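Local coordinates for uncharacterized protein XCC1541 (Xanthomonas campestris pv. campestris, PDB 2QJW) that is of uncharacterized function but probably acts as a hydrolase of the alpha/beta superfamily, on a substrate not yet known, at residues H6-H11 against R68-K73; E30-T35 against A168-L173; H126-E131 against D137-A142. One frame throughout, in Å; residues are numbered along the deposited sequence. Where two conformers were deposited one is given.

Contact 1 of 3, residues H6-H11 against R68-K73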
ATOM      1  N   HIS A   6       7.146 -21.845   4.955  1.00 13.54           N
ATOM      2  CA  HIS A   6       6.806 -21.588   6.345  1.00 12.57           C
ATOM      3  C   HIS A   6       6.935 -20.112   6.702  1.00 12.90           C
ATOM      4  O   HIS A   6       7.915 -19.473   6.328  1.00 14.28           O
ATOM      5  CB  HIS A   6       7.806 -22.328   7.188  1.00 12.55           C
ATOM      6  CG  HIS A   6       7.514 -22.356   8.650  1.00 10.09           C
ATOM      7  ND1 HIS A   6       6.398 -22.973   9.168  1.00 12.19           N
ATOM      8  CD2 HIS A   6       8.218 -21.871   9.709  1.00 11.68           C
ATOM      9  CE1 HIS A   6       6.447 -22.888  10.483  1.00 15.18           C
ATOM     10  NE2 HIS A   6       7.538 -22.226  10.834  1.00 11.38           N
ATOM     11  N   CYS A   7       5.947 -19.609   7.439  1.00 11.96           N
ATOM     12  CA  CYS A   7       5.960 -18.213   7.935  1.00 11.26           C
ATOM     13  C   CYS A   7       6.221 -18.174   9.436  1.00 11.15           C
ATOM     14  O   CYS A   7       5.620 -18.934  10.187  1.00 11.77           O
ATOM     15  CB  CYS A   7       4.635 -17.545   7.677  1.00 11.66           C
ATOM     16  SG  CYS A   7       4.204 -17.347   5.971  1.00 12.24           S
ATOM     17  N   ILE A   8       7.190 -17.356   9.843  1.00 10.18           N
ATOM     18  CA  ILE A   8       7.459 -17.129  11.276  1.00 11.11           C
ATOM     19  C   ILE A   8       6.993 -15.730  11.566  1.00 11.45           C
ATOM     20  O   ILE A   8       7.457 -14.799  10.943  1.00 10.42           O
ATOM     21  CB  ILE A   8       8.906 -17.339  11.648  1.00 10.20           C
ATOM     22  CG1 ILE A   8       9.401 -18.736  11.252  1.00 12.74           C
ATOM     23  CG2 ILE A   8       9.042 -17.068  13.191  1.00 10.18           C
ATOM     24  CD1 ILE A   8      10.845 -18.997  11.283  1.00 13.95           C
ATOM     25  N   LEU A   9       6.011 -15.577  12.462  1.00 11.45           N
ATOM     26  CA  LEU A   9       5.297 -14.320  12.736  1.00 10.33           C
ATOM     27  C   LEU A   9       5.669 -13.854  14.135  1.00 12.30           C
ATOM     28  O   LEU A   9       5.330 -14.542  15.106  1.00 11.03           O
ATOM     29  CB  LEU A   9       3.803 -14.573  12.654  1.00 10.18           C
ATOM     30  CG  LEU A   9       3.410 -15.369  11.400  1.00 13.11           C
ATOM     31  CD1 LEU A   9       1.984 -15.783  11.537  1.00 17.94           C
ATOM     32  CD2 LEU A   9       3.697 -14.569  10.105  1.00 11.00           C
ATOM     33  N   ALA A  10       6.388 -12.729  14.267  1.00  9.45           N
ATOM     34  CA  ALA A  10       6.933 -12.268  15.555  1.00  9.11           C
ATOM     35  C   ALA A  10       6.174 -11.104  16.148  1.00 12.29           C
ATOM     36  O   ALA A  10       6.127 -10.019  15.566  1.00 10.55           O
ATOM     37  CB  ALA A  10       8.364 -11.854  15.334  1.00  9.07           C
ATOM     38  N   HIS A  11       5.597 -11.361  17.302  1.00 10.51           N
ATOM     39  CA  HIS A  11       4.835 -10.356  18.027  1.00 11.01           C
ATOM     40  C   HIS A  11       5.666  -9.213  18.573  1.00 11.51           C
ATOM     41  O   HIS A  11       6.867  -9.327  18.740  1.00 11.91           O
ATOM     42  CB  HIS A  11       4.017 -11.037  19.133  1.00 11.39           C
ATOM     43  CG  HIS A  11       4.801 -11.475  20.350  1.00 11.78           C
ATOM     44  ND1 HIS A  11       5.331 -10.593  21.290  1.00 12.94           N
ATOM     45  CD2 HIS A  11       5.171 -12.709  20.749  1.00 13.19           C
ATOM     46  CE1 HIS A  11       5.963 -11.293  22.224  1.00 12.61           C
ATOM     47  NE2 HIS A  11       5.897 -12.574  21.912  1.00 13.86           N
ATOM     48  N   ARG A  68      16.457 -20.567  11.251  1.00 14.07           N
ATOM     49  CA  ARG A  68      17.470 -21.474  10.718  1.00 17.08           C
ATOM     50  C   ARG A  68      16.891 -22.868  10.606  1.00 18.54           C
ATOM     51  O   ARG A  68      16.997 -23.493   9.531  1.00 18.54           O
ATOM     52  CB  ARG A  68      18.704 -21.393  11.650  1.00 20.20           C
ATOM     53  CG  ARG A  68      19.859 -22.314  11.424  1.00 29.27           C
ATOM     54  CD  ARG A  68      20.534 -22.084  10.154  1.00 26.01           C
ATOM     55  NE  ARG A  68      21.181 -20.770  10.005  1.00 25.48           N
ATOM     56  CZ  ARG A  68      21.758 -20.386   8.868  1.00 31.32           C
ATOM     57  NH1 ARG A  68      21.753 -21.199   7.799  1.00 24.50           N
ATOM     58  NH2 ARG A  68      22.308 -19.184   8.783  1.00 28.52           N
ATOM     59  N   ALA A  69      16.242 -23.346  11.670  1.00 15.48           N
ATOM     60  CA  ALA A  69      15.623 -24.660  11.639  1.00 17.55           C
ATOM     61  C   ALA A  69      14.635 -24.797  10.485  1.00 17.37           C
ATOM     62  O   ALA A  69      14.552 -25.822   9.788  1.00 16.73           O
ATOM     63  CB  ALA A  69      14.905 -24.948  13.001  1.00 15.33           C
ATOM     64  N   ALA A  70      13.836 -23.758  10.295  1.00 13.98           N
ATOM     65  CA  ALA A  70      12.859 -23.757   9.270  1.00 13.19           C
ATOM     66  C   ALA A  70      13.479 -23.785   7.865  1.00 12.88           C
ATOM     67  O   ALA A  70      12.957 -24.430   6.970  1.00 13.86           O
ATOM     68  CB  ALA A  70      11.873 -22.515   9.416  1.00 13.38           C
ATOM     69  N   THR A  71      14.580 -23.076   7.689  1.00 12.08           N
ATOM     70  CA  THR A  71      15.223 -23.020   6.357  1.00 13.55           C
ATOM     71  C   THR A  71      15.842 -24.367   6.035  1.00 12.57           C
ATOM     72  O   THR A  71      16.118 -24.605   4.877  1.00 14.22           O
ATOM     73  CB  THR A  71      16.281 -21.928   6.190  1.00 14.57           C
ATOM     74  OG1 THR A  71      17.349 -22.176   7.107  1.00 16.09           O
ATOM     75  CG2 THR A  71      15.605 -20.520   6.364  1.00 12.20           C
ATOM     76  N   GLU A  72      16.019 -25.252   7.020  1.00 12.62           N
ATOM     77  CA  GLU A  72      16.541 -26.616   6.736  1.00 16.22           C
ATOM     78  C   GLU A  72      15.440 -27.541   6.269  1.00 16.15           C
ATOM     79  O   GLU A  72      15.691 -28.729   5.977  1.00 15.36           O
ATOM     80  CB  GLU A  72      17.313 -27.160   7.971  1.00 13.48           C
ATOM     81  CG  GLU A  72      18.526 -26.317   8.241  1.00 13.62           C
ATOM     82  CD  GLU A  72      19.217 -26.511   9.549  1.00 26.75           C
ATOM     83  OE1 GLU A  72      18.877 -27.476  10.252  1.00 28.01           O
ATOM     84  OE2 GLU A  72      20.139 -25.679   9.832  1.00 24.52           O
ATOM     85  N   LYS A  73      14.214 -27.056   6.153  1.00 12.76           N
ATOM     86  CA  LYS A  73      13.062 -27.772   5.663  1.00 13.04           C
ATOM     87  C   LYS A  73      12.478 -27.156   4.389  1.00 14.04           C
ATOM     88  O   LYS A  73      11.815 -27.851   3.618  1.00 16.88           O
ATOM     89  CB  LYS A  73      11.965 -27.820   6.746  1.00 15.92           C
ATOM     90  CG  LYS A  73      12.354 -28.595   8.019  1.00 20.35           C
ATOM     91  CD  LYS A  73      11.160 -28.826   8.947  1.00 28.23           C
TER

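Contact 2 of 3, residues E30-T35 against A168-L173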
ATOM      1  N   GLU A  30      -2.360 -19.577   6.963  1.00 13.42           N
ATOM      2  CA  GLU A  30      -3.207 -20.794   6.870  1.00 14.42           C
ATOM      3  C   GLU A  30      -4.018 -20.859   5.614  1.00 15.79           C
ATOM      4  O   GLU A  30      -4.004 -21.878   4.915  1.00 15.64           O
ATOM      5  CB  GLU A  30      -4.119 -20.811   8.093  1.00 14.30           C
ATOM      6  CG  GLU A  30      -4.986 -22.079   8.235  1.00 15.08           C
ATOM      7  CD  GLU A  30      -4.194 -23.338   8.525  1.00 21.83           C
ATOM      8  OE1 GLU A  30      -3.083 -23.346   9.106  1.00 18.10           O
ATOM      9  OE2 GLU A  30      -4.707 -24.427   8.182  1.00 25.29           O
ATOM     10  N   ARG A  31      -4.719 -19.794   5.286  1.00 13.66           N
ATOM     11  CA  ARG A  31      -5.629 -19.754   4.149  1.00 15.64           C
ATOM     12  C   ARG A  31      -4.909 -19.800   2.815  1.00 15.94           C
ATOM     13  O   ARG A  31      -5.514 -20.181   1.784  1.00 17.66           O
ATOM     14  CB  ARG A  31      -6.543 -18.540   4.221  1.00 17.18           C
ATOM     15  CG  ARG A  31      -7.531 -18.661   5.339  1.00 22.65           C
ATOM     16  CD  ARG A  31      -8.333 -17.387   5.518  1.00 34.07           C
ATOM     17  N   LEU A  32      -3.639 -19.390   2.802  0.50 15.42           N
ATOM     18  CA  LEU A  32      -2.795 -19.395   1.605  0.50 15.02           C
ATOM     19  C   LEU A  32      -1.898 -20.653   1.482  0.50 15.67           C
ATOM     20  O   LEU A  32      -1.064 -20.759   0.592  0.50 15.88           O
ATOM     21  CB  LEU A  32      -1.978 -18.083   1.529  0.50 15.52           C
ATOM     22  CG  LEU A  32      -2.727 -16.913   0.852  0.50 18.28           C
ATOM     23  CD1 LEU A  32      -4.005 -16.486   1.564  0.50 15.17           C
ATOM     24  CD2 LEU A  32      -1.829 -15.714   0.712  0.50 15.12           C
ATOM     25  N   GLY A  33      -2.050 -21.594   2.397  1.00 13.88           N
ATOM     26  CA  GLY A  33      -1.326 -22.850   2.316  1.00 15.25           C
ATOM     27  C   GLY A  33       0.096 -22.906   2.794  1.00 15.01           C
ATOM     28  O   GLY A  33       0.804 -23.866   2.542  1.00 16.08           O
ATOM     29  N   TRP A  34       0.513 -21.875   3.537  1.00 13.16           N
ATOM     30  CA  TRP A  34       1.790 -21.844   4.151  1.00 12.50           C
ATOM     31  C   TRP A  34       1.675 -22.415   5.568  1.00 12.12           C
ATOM     32  O   TRP A  34       0.616 -22.236   6.219  1.00 14.97           O
ATOM     33  CB  TRP A  34       2.302 -20.379   4.255  1.00 13.12           C
ATOM     34  CG  TRP A  34       2.726 -19.845   2.905  1.00 11.54           C
ATOM     35  CD1 TRP A  34       1.904 -19.581   1.844  1.00 16.74           C
ATOM     36  CD2 TRP A  34       4.035 -19.536   2.490  1.00 13.30           C
ATOM     37  NE1 TRP A  34       2.645 -19.157   0.791  1.00 16.40           N
ATOM     38  CE2 TRP A  34       3.955 -19.128   1.146  1.00 15.39           C
ATOM     39  CE3 TRP A  34       5.279 -19.624   3.100  1.00 13.49           C
ATOM     40  CZ2 TRP A  34       5.083 -18.804   0.419  1.00 17.80           C
ATOM     41  CZ3 TRP A  34       6.411 -19.271   2.365  1.00 19.77           C
ATOM     42  CH2 TRP A  34       6.285 -18.877   1.047  1.00 20.06           C
ATOM     43  N   THR A  35       2.718 -23.072   6.057  1.00 12.45           N
ATOM     44  CA  THR A  35       2.714 -23.428   7.450  1.00 12.42           C
ATOM     45  C   THR A  35       3.154 -22.148   8.230  1.00 12.34           C
ATOM     46  O   THR A  35       3.657 -21.197   7.650  1.00 13.08           O
ATOM     47  CB  THR A  35       3.597 -24.593   7.785  1.00 12.54           C
ATOM     48  OG1 THR A  35       4.938 -24.311   7.407  1.00 12.85           O
ATOM     49  CG2 THR A  35       3.111 -25.865   7.014  1.00 12.57           C
ATOM     50  N   ALA A 168      -2.258  -7.111   2.738  1.00 10.33           N
ATOM     51  CA  ALA A 168      -0.915  -6.794   2.229  1.00 11.06           C
ATOM     52  C   ALA A 168      -0.036  -8.037   2.401  1.00 11.30           C
ATOM     53  O   ALA A 168       0.748  -8.351   1.536  1.00 10.33           O
ATOM     54  CB  ALA A 168      -0.305  -5.594   2.951  1.00  9.73           C
ATOM     55  N   PHE A 169      -0.140  -8.726   3.540  1.00 10.07           N
ATOM     56  CA  PHE A 169       0.640  -9.937   3.719  1.00  8.19           C
ATOM     57  C   PHE A 169       0.265 -11.019   2.700  1.00  8.48           C
ATOM     58  O   PHE A 169       1.138 -11.712   2.144  1.00 10.83           O
ATOM     59  CB  PHE A 169       0.458 -10.460   5.147  1.00  9.62           C
ATOM     60  CG  PHE A 169       1.365 -11.601   5.522  1.00  9.20           C
ATOM     61  CD1 PHE A 169       2.717 -11.552   5.287  1.00 10.90           C
ATOM     62  CD2 PHE A 169       0.835 -12.675   6.230  1.00 10.78           C
ATOM     63  CE1 PHE A 169       3.509 -12.625   5.679  1.00 12.05           C
ATOM     64  CE2 PHE A 169       1.646 -13.737   6.619  1.00 10.26           C
ATOM     65  CZ  PHE A 169       2.927 -13.699   6.339  1.00 10.14           C
ATOM     66  N   ALA A 170      -1.027 -11.196   2.477  1.00  9.45           N
ATOM     67  CA  ALA A 170      -1.479 -12.136   1.491  1.00 11.53           C
ATOM     68  C   ALA A 170      -0.912 -11.834   0.137  1.00 10.28           C
ATOM     69  O   ALA A 170      -0.532 -12.731  -0.617  1.00 11.40           O
ATOM     70  CB  ALA A 170      -3.056 -12.084   1.444  1.00  9.86           C
ATOM     71  N   GLU A 171      -0.904 -10.574  -0.239  0.50  8.93           N
ATOM     72  CA  GLU A 171      -0.365 -10.165  -1.519  0.50  9.58           C
ATOM     73  C   GLU A 171       1.111 -10.478  -1.671  0.50 10.61           C
ATOM     74  O   GLU A 171       1.598 -10.816  -2.786  0.50 11.89           O
ATOM     75  CB  GLU A 171      -0.595  -8.682  -1.705  0.50 11.80           C
ATOM     76  CG  GLU A 171      -2.035  -8.372  -2.026  0.50 10.94           C
ATOM     77  CD  GLU A 171      -2.416  -6.932  -1.739  0.50 20.28           C
ATOM     78  OE1 GLU A 171      -1.528  -6.094  -1.433  0.50 16.37           O
ATOM     79  OE2 GLU A 171      -3.629  -6.650  -1.803  0.50 22.92           O
ATOM     80  N   LEU A 172       1.838 -10.340  -0.560  1.00 10.31           N
ATOM     81  CA  LEU A 172       3.247 -10.714  -0.536  1.00 10.63           C
ATOM     82  C   LEU A 172       3.357 -12.215  -0.721  1.00 11.37           C
ATOM     83  O   LEU A 172       4.095 -12.653  -1.633  1.00 11.61           O
ATOM     84  CB  LEU A 172       3.922 -10.326   0.770  1.00 11.57           C
ATOM     85  CG  LEU A 172       5.390 -10.727   0.847  1.00 11.61           C
ATOM     86  CD1 LEU A 172       6.268  -9.994  -0.127  1.00 11.75           C
ATOM     87  CD2 LEU A 172       5.875 -10.482   2.264  1.00 10.19           C
ATOM     88  N   LEU A 173       2.661 -13.009   0.065  1.00 10.58           N
ATOM     89  CA  LEU A 173       2.777 -14.476  -0.066  1.00 11.15           C
ATOM     90  C   LEU A 173       2.368 -14.946  -1.447  1.00 12.69           C
ATOM     91  O   LEU A 173       3.023 -15.843  -2.002  1.00 12.85           O
ATOM     92  CB  LEU A 173       1.957 -15.186   0.973  1.00 10.88           C
ATOM     93  CG  LEU A 173       2.402 -15.000   2.444  1.00 12.65           C
ATOM     94  CD1 LEU A 173       1.436 -15.785   3.402  1.00 10.58           C
ATOM     95  CD2 LEU A 173       3.904 -15.335   2.566  1.00 13.78           C
TER
HETATM   96  O   HOH W   1       2.711 -18.463  -2.182  1.00 30.29           O

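Contact 3 of 3, residues H126-E131 against D137-A142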
ATOM      1  N   HIS A 126       2.753   0.751   7.463  1.00  7.78           N
ATOM      2  CA  HIS A 126       2.999   1.704   8.547  1.00  8.56           C
ATOM      3  C   HIS A 126       1.868   2.671   8.688  1.00  9.71           C
ATOM      4  O   HIS A 126       1.048   2.883   7.810  1.00 10.17           O
ATOM      5  CB  HIS A 126       4.284   2.448   8.278  1.00  8.06           C
ATOM      6  CG  HIS A 126       4.858   3.079   9.481  1.00 10.51           C
ATOM      7  ND1 HIS A 126       5.328   2.330  10.522  1.00 12.16           N
ATOM      8  CD2 HIS A 126       5.048   4.378   9.806  1.00 11.66           C
ATOM      9  CE1 HIS A 126       5.756   3.159  11.469  1.00 14.97           C
ATOM     10  NE2 HIS A 126       5.576   4.399  11.055  1.00 13.08           N
ATOM     11  N   ALA A 127       1.786   3.212   9.904  1.00 10.44           N
ATOM     12  CA  ALA A 127       0.733   4.181  10.303  1.00 10.24           C
ATOM     13  C   ALA A 127       1.175   5.613  10.064  1.00  9.61           C
ATOM     14  O   ALA A 127       2.216   6.024  10.598  1.00 10.50           O
ATOM     15  CB  ALA A 127       0.430   3.961  11.773  1.00 12.08           C
ATOM     16  N   TRP A 128       0.375   6.392   9.336  1.00  9.37           N
ATOM     17  CA  TRP A 128       0.659   7.788   9.163  1.00 11.93           C
ATOM     18  C   TRP A 128       0.861   8.477  10.521  1.00 11.92           C
ATOM     19  O   TRP A 128       1.709   9.404  10.567  1.00 13.94           O
ATOM     20  CB  TRP A 128      -0.519   8.494   8.477  1.00 12.01           C
ATOM     21  CG  TRP A 128      -0.576   8.408   7.003  1.00 12.47           C
ATOM     22  CD1 TRP A 128      -1.596   7.937   6.269  1.00 10.10           C
ATOM     23  CD2 TRP A 128       0.416   8.848   6.071  1.00 10.80           C
ATOM     24  NE1 TRP A 128      -1.307   8.020   4.931  1.00  9.77           N
ATOM     25  CE2 TRP A 128      -0.091   8.607   4.777  1.00 10.61           C
ATOM     26  CE3 TRP A 128       1.674   9.477   6.194  1.00 10.44           C
ATOM     27  CZ2 TRP A 128       0.595   8.922   3.665  1.00 12.66           C
ATOM     28  CZ3 TRP A 128       2.350   9.808   5.038  1.00 13.14           C
ATOM     29  CH2 TRP A 128       1.810   9.527   3.800  1.00 13.04           C
ATOM     30  N   HIS A 129       0.076   8.115  11.521  1.00 10.33           N
ATOM     31  CA  HIS A 129       0.055   8.804  12.818  1.00 10.59           C
ATOM     32  C   HIS A 129       0.780   8.064  13.904  1.00 12.78           C
ATOM     33  O   HIS A 129       0.505   8.293  15.083  1.00 15.35           O
ATOM     34  CB  HIS A 129      -1.363   9.054  13.246  1.00 14.30           C
ATOM     35  CG  HIS A 129      -2.174   9.665  12.179  1.00 18.72           C
ATOM     36  ND1 HIS A 129      -1.886  10.911  11.680  1.00 21.30           N
ATOM     37  CD2 HIS A 129      -3.247   9.206  11.487  1.00 18.30           C
ATOM     38  CE1 HIS A 129      -2.756  11.201  10.724  1.00 22.44           C
ATOM     39  NE2 HIS A 129      -3.605  10.194  10.611  1.00 22.31           N
ATOM     40  N   ASP A 130       1.753   7.240  13.546  1.00  9.75           N
ATOM     41  CA  ASP A 130       2.500   6.516  14.522  1.00 10.41           C
ATOM     42  C   ASP A 130       3.193   7.555  15.429  1.00 12.49           C
ATOM     43  O   ASP A 130       3.920   8.421  14.943  1.00 12.15           O
ATOM     44  CB  ASP A 130       3.539   5.642  13.841  1.00  9.43           C
ATOM     45  CG  ASP A 130       4.126   4.616  14.730  1.00 11.82           C
ATOM     46  OD1 ASP A 130       4.526   4.922  15.877  1.00 11.64           O
ATOM     47  OD2 ASP A 130       4.163   3.430  14.316  1.00 11.60           O
ATOM     48  N   GLU A 131       2.906   7.485  16.726  0.50 13.80           N
ATOM     49  CA  GLU A 131       3.511   8.400  17.711  0.50 12.58           C
ATOM     50  C   GLU A 131       4.935   8.013  18.100  0.50 13.13           C
ATOM     51  O   GLU A 131       5.704   8.881  18.598  0.50 14.85           O
ATOM     52  CB  GLU A 131       2.620   8.494  18.973  0.50 12.54           C
ATOM     53  CG  GLU A 131       2.556   7.188  19.796  0.50 11.86           C
ATOM     54  CD  GLU A 131       1.655   7.184  21.012  0.50 18.72           C
ATOM     55  OE1 GLU A 131       0.679   7.914  21.033  0.50 18.23           O
ATOM     56  OE2 GLU A 131       1.939   6.391  21.941  0.50 21.72           O
ATOM     57  N   ASP A 137      10.496   8.407   8.970  1.00 11.00           N
ATOM     58  CA  ASP A 137      11.649   7.547   9.221  1.00 11.11           C
ATOM     59  C   ASP A 137      11.486   6.251   8.428  1.00 10.01           C
ATOM     60  O   ASP A 137      12.457   5.757   7.837  1.00 10.96           O
ATOM     61  CB  ASP A 137      11.833   7.262  10.716  1.00 11.35           C
ATOM     62  CG  ASP A 137      12.312   8.490  11.516  1.00 14.05           C
ATOM     63  OD1 ASP A 137      12.619   9.531  10.906  1.00 17.65           O
ATOM     64  OD2 ASP A 137      12.397   8.309  12.726  1.00 16.67           O
ATOM     65  N   VAL A 138      10.268   5.689   8.439  1.00  9.58           N
ATOM     66  CA  VAL A 138       9.983   4.445   7.675  1.00  8.63           C
ATOM     67  C   VAL A 138       9.906   4.710   6.190  1.00  8.60           C
ATOM     68  O   VAL A 138      10.448   3.950   5.369  1.00  9.68           O
ATOM     69  CB  VAL A 138       8.695   3.826   8.201  1.00 10.41           C
ATOM     70  CG1 VAL A 138       8.248   2.603   7.339  1.00 10.58           C
ATOM     71  CG2 VAL A 138       8.873   3.387   9.649  1.00 12.98           C
ATOM     72  N   ILE A 139       9.353   5.848   5.782  1.00  9.59           N
ATOM     73  CA  ILE A 139       9.351   6.257   4.409  1.00  9.39           C
ATOM     74  C   ILE A 139      10.805   6.332   3.910  1.00  8.55           C
ATOM     75  O   ILE A 139      11.151   5.786   2.847  1.00 10.93           O
ATOM     76  CB  ILE A 139       8.645   7.632   4.211  1.00  9.89           C
ATOM     77  CG1 ILE A 139       7.130   7.401   4.434  1.00 10.22           C
ATOM     78  CG2 ILE A 139       9.024   8.233   2.836  1.00 11.31           C
ATOM     79  CD1 ILE A 139       6.349   8.703   4.808  1.00 11.22           C
ATOM     80  N   ALA A 140      11.730   6.948   4.677  1.00  9.94           N
ATOM     81  CA  ALA A 140      13.133   7.054   4.214  1.00 11.79           C
ATOM     82  C   ALA A 140      13.805   5.670   4.106  1.00 10.60           C
ATOM     83  O   ALA A 140      14.557   5.400   3.184  1.00 11.55           O
ATOM     84  CB  ALA A 140      13.952   8.009   5.088  1.00 13.61           C
ATOM     85  N   TRP A 141      13.557   4.803   5.075  1.00 10.16           N
ATOM     86  CA  TRP A 141      14.154   3.482   5.090  1.00 10.50           C
ATOM     87  C   TRP A 141      13.648   2.687   3.918  1.00  9.22           C
ATOM     88  O   TRP A 141      14.432   2.036   3.182  1.00 11.20           O
ATOM     89  CB  TRP A 141      13.763   2.785   6.403  1.00 11.71           C
ATOM     90  CG  TRP A 141      14.472   1.504   6.711  1.00 11.44           C
ATOM     91  CD1 TRP A 141      15.668   1.367   7.321  1.00 12.76           C
ATOM     92  CD2 TRP A 141      14.108   0.194   6.257  1.00  9.91           C
ATOM     93  NE1 TRP A 141      16.049   0.050   7.335  1.00 11.30           N
ATOM     94  CE2 TRP A 141      15.080  -0.690   6.707  1.00 10.56           C
ATOM     95  CE3 TRP A 141      13.007  -0.333   5.559  1.00  9.86           C
ATOM     96  CZ2 TRP A 141      15.017  -2.077   6.443  1.00 11.32           C
ATOM     97  CZ3 TRP A 141      12.943  -1.692   5.314  1.00 12.88           C
ATOM     98  CH2 TRP A 141      13.915  -2.545   5.763  1.00 11.08           C
ATOM     99  N   ALA A 142      12.328   2.732   3.678  1.00  9.44           N
ATOM    100  CA  ALA A 142      11.761   2.032   2.558  1.00  9.53           C
ATOM    101  C   ALA A 142      12.208   2.587   1.206  1.00  9.10           C
ATOM    102  O   ALA A 142      12.480   1.846   0.247  1.00 10.19           O
ATOM    103  CB  ALA A 142      10.219   2.060   2.652  1.00  9.71           C
TER

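Contact 1 of 3, residues H6-H11 against R68-K73
H6 and A70 mark the closest backbone approach, with CA atoms 7.1 Å apart, where strand 6-10 passes the last turn of helix 56-71. This is a helix laid over one face of the parallel sheet of an alpha/beta hydrolase fold, and the helix comes down on it with a methyl group. CB of A70 points at the strand and meets two side chains that reach up from the same face of it. CD2 of H6 is 3.7 Å from A70 CB, an oblique approach to the imidazole; CD1 of I8 lies 4.1 Å from the same methyl. I8 gets there by extension: with chi2 at 167° its CD1 end runs out toward the helix, and L63, I66 and A67 of the preceding turns continue the apolar surface around it. H6 turns its CD2 carbon to A70, while both nitrogens are engaged on residues outside the helix. ND1 bonds to T35 OG1 and NE2 to E37 OE2, so the ring is held at two points and its rotation is fixed; the carboxylate would probably favour a proton on NE2. Just past A70 the helix runs out. K73 N still bonds back to A70 O at 3.0 Å, and the hydroxyl of T71 folds onto its own helix, OG1 donating to R68 O at 2.8 Å from 20° outside the carbonyl plane.

Contact 2 of 3, residues E30-T35 against A168-L173
W34 and L173 both carry CG anti to the carbonyl carbon, with chi1 at -73° and -66°, and this brings the indole and the isobutyl group together between the end of helix 20-31 and helix 162-174. These two helices cover the same face of the alpha/beta hydrolase sheet. CD2 of L173 sits over the centre of the six-membered ring of W34, 4.2 Å from its centroid and close to the ring normal, a CH-pi contact. The other branch serves a second aromatic: L173 CD1 lies over the rim of one face of F169, a neighbour on its own helix. At the indole edge a water lies in the ring plane, accepting from W34 NE1 at 3.1 Å and donating to L173 O at 2.6 Å. On the outer side, L32 adds a leucine end in the modelled conformer, one of two, with CD2 3.8 Å from L173 CB and 3.9 Å from A170 CB. Between L32 and W34 the chain turns through G33, whose positive phi of 81° ends the helix in a Schellman motif, after which W34 packs on C7 and V77 of the sheet. The indole N-H and the L173 carbonyl, in the last turn of helix 162-174, are thus both satisfied by the one water in an otherwise apolar contact, in which L32 is the partly exposed member.

Contact 3 of 3, residues H126-E131 against D137-A142
The beta-alpha-beta crossover from strand 122-127 through helix 135-145 to strand 148-152 is pinned here by H126 and V138, at the point where an alpha/beta hydrolase would carry its catalytic acid. V138 lies on the helix face turned to the strand and sets CG2 over the centre of the H126 imidazole. That methyl is 3.6 Å from the ring centroid and 11° off its normal, a tight CH-pi contact in which CE1 is the nearest ring atom. CG1, the other branch, reaches back over the root of the ring, 4.0 Å from H126 CG. H126 presents this face because its CG is anti to the backbone N (chi1 -160°), which carries the ring toward the helix. Its NE2 bonds to I133 O in the connecting loop, so ring and loop are tied together beside V138. After A127 the chain folds through a type I turn to D130, closed by D130 N to A127 O at 3.2 Å. D130 is probably the acid of a Ser-His-Asp triad with S82 and H156: OD2 bonds to H156 ND1, while OD1 takes the backbone N-H groups of L132 and I133, which hold the carboxylate in position. I133 therefore serves both residues, its N binding D130 and its O binding H126. W128 leaves on the other side of the turn, toward the subunit interface, where NE1 bonds to A147 O of the second subunit and I139 packs on I139 of that subunit. The CB of W128 starts away from helix 135-145, yet the six-membered end of the indole comes back to it, bringing CZ3 to 4.2 Å from I139 CD1.

Overall arrangement
Contacts 1 and 2 lie on opposite faces of the sheet near one edge, and strand 6-10 serves both: H6 and I8 turn to the helix of contact 1, while C7 packs on W34 of contact 2. Contact 3 stands at the far end, its centre about 26 Å from that of contact 1, but helix 135-145 covers the same face as the helix of contact 1. Contacts 1 and 3 are buried; contact 2 is partly buried, opening at L32. In each, aliphatic carbon meets an aromatic ring, obliquely in contact 1 and over a face in the others. A bridging water marks contact 2, whereas contact 3 borders the probable active site and the second subunit.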